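Local coordinates for protein sugar kinase (Agrobacterium tumefaciens, PDB 2RBC) that probably transfers the terminal phosphate of ATP to a sugar or related small substrate, as a putative ribokinase-like member of the pfkB carbohydrate kinase family, at residues F260-M264 with W329-E333; T263-E267 with A304-T308. All blocks are in the same frame, centred on the assembly; numbering follows the deposited sequence.

Overall arrangement
Following the chain from the N terminus, most of the large mixed sheet is already built when strand 258-261 pairs antiparallel with strand 248-251 at its edge; the chain then enters the loop that leads to helix 274-287. Interaction 2 closes first: loop 263-267 meets 304-308 at the end of helix 292-307, 37 residues apart at the closest ends. Interaction 1 closes later, when the end of helix 319-330 and the C-terminal tail, 329-333, return to 260-264. The smaller closure therefore nests within the larger, their first segments sharing Thr263 and Met264. With centres about 11 Å apart, they tie the exit of one edge strand to two successive C-terminal helices.

Interaction 1: F260-M264 with W329-E333; sequences FQTTM and WLERE. With SO4 (sulfate ion), chain B.
Trp329, Met264 and Thr262 carry this contact, the indole ring lying between the strand exit and the C-terminal tail. Met264, present as selenomethionine, sets its CB over one face in a CH-pi contact, 3.9 Å from the centroid of the five-membered ring of Trp329 and 5° off the normal. Its CG, anti to the backbone N (chi1 -179°), continues over CD1 of the indole, and SE makes an oblique Met-aromatic contact. At the ring edge, near the plane, Thr262 O comes 3.3 Å from Trp329 CZ2. That carbonyl also accepts a nearly straight bond from Gln261 NE2 on a lone pair, at 2.8 Å. A water in the indole plane accepts from Trp329 NE1 and donates to Thr263 O, joining ring to loop.

The opposite face of the indole holds Arg332 NH2, Leu330 CD2 and sulfate O4. Arg332 folds back so that NH2 gives a 2.9 Å bond to Trp329 O, which the backbone N of Arg332 reaches from the other side of the carbonyl plane. The guanidinium turns its edge to the sulfate, with NH1 bonding O3 and O4 and NH2 bonding O4; Gln261 NE2 and Arg297 add further bonds. The ion, probably from the crystallisation liquor, thus bridges the strand end, helix 292-307 and the C-terminal tail, and its negative charge probably offsets the positive charges of Arg332 and Arg297.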
loop_
_atom_site.group_PDB
_atom_site.type_symbol
_atom_site.label_atom_id
_atom_site.label_comp_id
_atom_site.label_asym_id
_atom_site.label_seq_id
_atom_site.Cartn_x
_atom_site.Cartn_y
_atom_site.Cartn_z
ATOM N N PHE A 260 -37.987 -10.683 9.624
ATOM C CA PHE A 260 -36.673 -11.243 9.750
ATOM C C PHE A 260 -36.432 -12.246 8.620
ATOM O O PHE A 260 -37.331 -13.026 8.242
ATOM C CB PHE A 260 -36.509 -11.942 11.100
ATOM C CG PHE A 260 -35.208 -12.690 11.227
ATOM C CD1 PHE A 260 -34.020 -12.005 11.277
ATOM C CD2 PHE A 260 -35.179 -14.071 11.275
ATOM C CE1 PHE A 260 -32.821 -12.674 11.363
ATOM C CE2 PHE A 260 -33.994 -14.742 11.358
ATOM C CZ PHE A 260 -32.810 -14.045 11.403
ATOM N N GLN A 261 -35.204 -12.227 8.113
ATOM C CA GLN A 261 -34.764 -13.180 7.104
ATOM C C GLN A 261 -33.388 -13.710 7.470
ATOM O O GLN A 261 -32.433 -12.967 7.601
ATOM C CB GLN A 261 -34.731 -12.511 5.718
ATOM C CG GLN A 261 -34.238 -13.402 4.561
ATOM C CD GLN A 261 -35.036 -14.665 4.434
ATOM O OE1 GLN A 261 -36.229 -14.608 4.144
ATOM N NE2 GLN A 261 -34.399 -15.820 4.650
ATOM N N THR A 262 -33.292 -15.019 7.637
ATOM C CA THR A 262 -32.016 -15.633 7.924
ATOM C C THR A 262 -31.190 -15.622 6.643
ATOM O O THR A 262 -31.738 -15.511 5.543
ATOM C CB THR A 262 -32.192 -17.065 8.448
ATOM O OG1 THR A 262 -30.982 -17.497 9.070
ATOM C CG2 THR A 262 -32.554 -18.023 7.336
ATOM N N THR A 263 -29.878 -15.717 6.793
ATOM C CA THR A 263 -28.998 -15.807 5.656
ATOM C C THR A 263 -28.431 -17.224 5.521
ATOM O O THR A 263 -28.606 -18.083 6.395
ATOM C CB THR A 263 -27.898 -14.711 5.624
ATOM O OG1 THR A 263 -27.263 -14.789 4.355
ATOM C CG2 THR A 263 -26.828 -14.862 6.735
HETATM N N MSE A 264 -27.827 -17.460 4.360
HETATM C CA MSE A 264 -27.179 -18.709 4.021
HETATM C C MSE A 264 -25.854 -18.817 4.754
HETATM O O MSE A 264 -25.010 -17.920 4.678
HETATM C CB MSE A 264 -26.922 -18.762 2.518
HETATM C CG MSE A 264 -26.281 -20.043 2.082
HETATM SE SE MSE A 264 -26.198 -20.159 0.135
HETATM C CE MSE A 264 -24.705 -18.914 -0.274
ATOM N N TRP A 329 -30.612 -23.267 -1.451
ATOM C CA TRP A 329 -30.719 -22.864 -0.039
ATOM C C TRP A 329 -32.148 -22.856 0.448
ATOM O O TRP A 329 -32.442 -23.421 1.500
ATOM C CB TRP A 329 -30.087 -21.489 0.129
ATOM C CG TRP A 329 -30.334 -20.846 1.429
ATOM C CD1 TRP A 329 -30.009 -21.320 2.663
ATOM C CD2 TRP A 329 -30.921 -19.560 1.632
ATOM N NE1 TRP A 329 -30.390 -20.409 3.636
ATOM C CE2 TRP A 329 -30.951 -19.325 3.028
ATOM C CE3 TRP A 329 -31.426 -18.587 0.766
ATOM C CZ2 TRP A 329 -31.464 -18.145 3.579
ATOM C CZ3 TRP A 329 -31.919 -17.407 1.305
ATOM C CH2 TRP A 329 -31.922 -17.192 2.711
ATOM N N LEU A 330 -33.041 -22.299 -0.357
ATOM C CA LEU A 330 -34.459 -22.301 -0.047
ATOM C C LEU A 330 -35.046 -23.702 -0.010
ATOM O O LEU A 330 -36.126 -23.880 0.521
ATOM C CB LEU A 330 -35.247 -21.394 -0.998
ATOM C CG LEU A 330 -34.902 -19.901 -0.846
ATOM C CD1 LEU A 330 -35.598 -19.043 -1.882
ATOM C CD2 LEU A 330 -35.176 -19.360 0.563
ATOM N N GLU A 331 -34.343 -24.694 -0.565
ATOM C CA GLU A 331 -34.734 -26.109 -0.417
ATOM C C GLU A 331 -33.888 -26.914 0.567
ATOM O O GLU A 331 -33.956 -28.132 0.559
ATOM C CB GLU A 331 -34.633 -26.798 -1.766
ATOM C CG GLU A 331 -35.548 -26.211 -2.803
ATOM C CD GLU A 331 -35.280 -26.758 -4.216
ATOM O OE1 GLU A 331 -34.423 -27.693 -4.361
ATOM O OE2 GLU A 331 -35.939 -26.232 -5.175
ATOM N N ARG A 332 -33.098 -26.259 1.412
ATOM C CA ARG A 332 -32.239 -26.956 2.389
ATOM C C ARG A 332 -33.067 -27.735 3.403
ATOM O O ARG A 332 -34.249 -27.425 3.612
ATOM C CB ARG A 332 -31.360 -25.961 3.162
ATOM C CG ARG A 332 -32.122 -25.116 4.215
ATOM C CD ARG A 332 -31.276 -23.956 4.683
ATOM N NE ARG A 332 -31.978 -23.022 5.568
ATOM C CZ ARG A 332 -32.872 -22.101 5.178
ATOM N NH1 ARG A 332 -33.429 -21.303 6.083
ATOM N NH2 ARG A 332 -33.238 -21.964 3.904
ATOM N N GLU A 333 -32.439 -28.715 4.051
ATOM C CA GLU A 333 -33.083 -29.435 5.152
ATOM C C GLU A 333 -32.091 -29.818 6.260
ATOM O O GLU A 333 -31.632 -28.956 7.023
ATOM C CB GLU A 333 -33.818 -30.666 4.611
ATOM C CG GLU A 333 -33.107 -31.382 3.444
ATOM C CD GLU A 333 -33.821 -32.667 3.034
ATOM O OE1 GLU A 333 -35.083 -32.672 3.055
ATOM O OE2 GLU A 333 -33.130 -33.669 2.705
HETATM S S SO4 B . -35.901 -18.840 4.878
HETATM O O1 SO4 B . -36.977 -19.809 4.699
HETATM O O2 SO4 B . -36.373 -17.506 4.540
HETATM O O3 SO4 B . -35.461 -18.796 6.277
HETATM O O4 SO4 B . -34.817 -19.229 3.978
HETATM O O HOH W 1 -29.885 -20.196 6.650
#

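Interaction 2: T263-E267 with A304-T308; sequences TMQVE and ALKCT
Val266 turns its isopropyl group onto the last turn of helix 292-307. Its CB packs 3.7 Å from Thr308 CG2, the two side chains crossing at about a right angle. From CB the branches part: CG1, anti to the carbonyl carbon (chi1 -63°), meets Ala304 CB at 3.9 Å, whereas CG2 sits 3.5 Å from Ala304 O and comes more loosely against Cys307 CB. The methyl of Ala304 also takes the selenomethionine tip of Met264, whose CE lies 3.7 Å from Ala304 CB and also touches Leu305 CG, at 4.2 Å.

These contacts join the loop after edge strand 258-261 to the C-terminal end of a helix in the alpha/beta domain of this ribokinase-like fold. At this end Leu305 O accepts both the backbone N and the OG1 of Thr308, the hydroxyl bond being 2.6 Å long and in the carbonyl plane. With OG1 thus directed back to the helix, CG2 of Thr308 faces the loop, 3.6 Å from Glu267 O. On the loop side, Gln265 turns away from the helix and bonds Thr263 O through NE2 at 3.1 Å, the donor standing well above the carbonyl plane; the same nitrogen also reaches Pro245 O.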
loop_
_atom_site.group_PDB
_atom_site.type_symbol
_atom_site.label_atom_id
_atom_site.label_comp_id
_atom_site.label_asym_id
_atom_site.label_seq_id
_atom_site.Cartn_x
_atom_site.Cartn_y
_atom_site.Cartn_z
ATOM N N THR A 263 -29.878 -15.717 6.793
ATOM C CA THR A 263 -28.998 -15.807 5.656
ATOM C C THR A 263 -28.431 -17.224 5.521
ATOM O O THR A 263 -28.606 -18.083 6.395
ATOM C CB THR A 263 -27.898 -14.711 5.624
ATOM O OG1 THR A 263 -27.263 -14.789 4.355
ATOM C CG2 THR A 263 -26.828 -14.862 6.735
HETATM N N MSE A 264 -27.827 -17.460 4.360
HETATM C CA MSE A 264 -27.179 -18.709 4.021
HETATM C C MSE A 264 -25.854 -18.817 4.754
HETATM O O MSE A 264 -25.010 -17.920 4.678
HETATM C CB MSE A 264 -26.922 -18.762 2.518
HETATM C CG MSE A 264 -26.281 -20.043 2.082
HETATM SE SE MSE A 264 -26.198 -20.159 0.135
HETATM C CE MSE A 264 -24.705 -18.914 -0.274
ATOM N N GLN A 265 -25.646 -19.931 5.433
ATOM C CA GLN A 265 -24.426 -20.118 6.164
ATOM C C GLN A 265 -23.306 -20.626 5.253
ATOM O O GLN A 265 -23.483 -21.576 4.492
ATOM C CB GLN A 265 -24.640 -21.016 7.368
ATOM C CG GLN A 265 -25.760 -20.491 8.296
ATOM C CD GLN A 265 -25.490 -19.097 8.878
ATOM O OE1 GLN A 265 -24.514 -18.915 9.593
ATOM N NE2 GLN A 265 -26.350 -18.115 8.561
ATOM N N VAL A 266 -22.182 -19.934 5.284
ATOM C CA VAL A 266 -21.081 -20.248 4.427
ATOM C C VAL A 266 -19.834 -20.185 5.303
ATOM O O VAL A 266 -19.889 -19.703 6.429
ATOM C CB VAL A 266 -20.979 -19.241 3.250
ATOM C CG1 VAL A 266 -22.214 -19.319 2.391
ATOM C CG2 VAL A 266 -20.713 -17.815 3.761
ATOM N N GLU A 267 -18.714 -20.632 4.778
ATOM C CA GLU A 267 -17.471 -20.373 5.454
ATOM C C GLU A 267 -16.990 -18.989 5.094
ATOM O O GLU A 267 -16.668 -18.756 3.948
ATOM C CB GLU A 267 -16.429 -21.339 5.041
ATOM C CG GLU A 267 -15.124 -20.947 5.690
ATOM C CD GLU A 267 -14.114 -21.967 5.516
ATOM O OE1 GLU A 267 -14.504 -23.090 5.132
ATOM O OE2 GLU A 267 -12.929 -21.630 5.723
ATOM N N ALA A 304 -23.296 -13.594 0.969
ATOM C CA ALA A 304 -22.764 -14.888 1.441
ATOM C C ALA A 304 -21.759 -15.475 0.446
ATOM O O ALA A 304 -20.646 -15.865 0.815
ATOM C CB ALA A 304 -23.927 -15.890 1.763
ATOM N N LEU A 305 -22.122 -15.506 -0.827
ATOM C CA LEU A 305 -21.234 -16.006 -1.845
ATOM C C LEU A 305 -19.921 -15.247 -1.845
ATOM O O LEU A 305 -18.842 -15.868 -1.862
ATOM C CB LEU A 305 -21.898 -15.959 -3.229
ATOM C CG LEU A 305 -22.867 -17.114 -3.534
ATOM C CD1 LEU A 305 -23.807 -16.703 -4.675
ATOM C CD2 LEU A 305 -22.115 -18.290 -3.963
ATOM N N LYS A 306 -20.001 -13.925 -1.774
ATOM C CA LYS A 306 -18.800 -13.109 -1.844
ATOM C C LYS A 306 -17.861 -13.416 -0.678
ATOM O O LYS A 306 -16.644 -13.308 -0.820
ATOM C CB LYS A 306 -19.174 -11.633 -1.848
ATOM C CG LYS A 306 -18.011 -10.659 -2.028
ATOM C CD LYS A 306 -17.906 -9.722 -0.855
ATOM C CE LYS A 306 -17.357 -10.392 0.386
ATOM N NZ LYS A 306 -15.898 -10.768 0.245
ATOM N N CYS A 307 -18.424 -13.808 0.456
ATOM C CA CYS A 307 -17.631 -14.081 1.676
ATOM C C CYS A 307 -16.738 -15.302 1.599
ATOM O O CYS A 307 -15.796 -15.430 2.383
ATOM C CB CYS A 307 -18.534 -14.175 2.928
ATOM S SG CYS A 307 -19.227 -12.616 3.465
ATOM N N THR A 308 -16.994 -16.173 0.630
ATOM C CA THR A 308 -16.244 -17.401 0.462
ATOM C C THR A 308 -14.997 -17.273 -0.377
ATOM O O THR A 308 -14.294 -18.251 -0.563
ATOM C CB THR A 308 -17.160 -18.496 -0.131
ATOM O OG1 THR A 308 -17.546 -18.131 -1.459
ATOM C CG2 THR A 308 -18.376 -18.670 0.751
#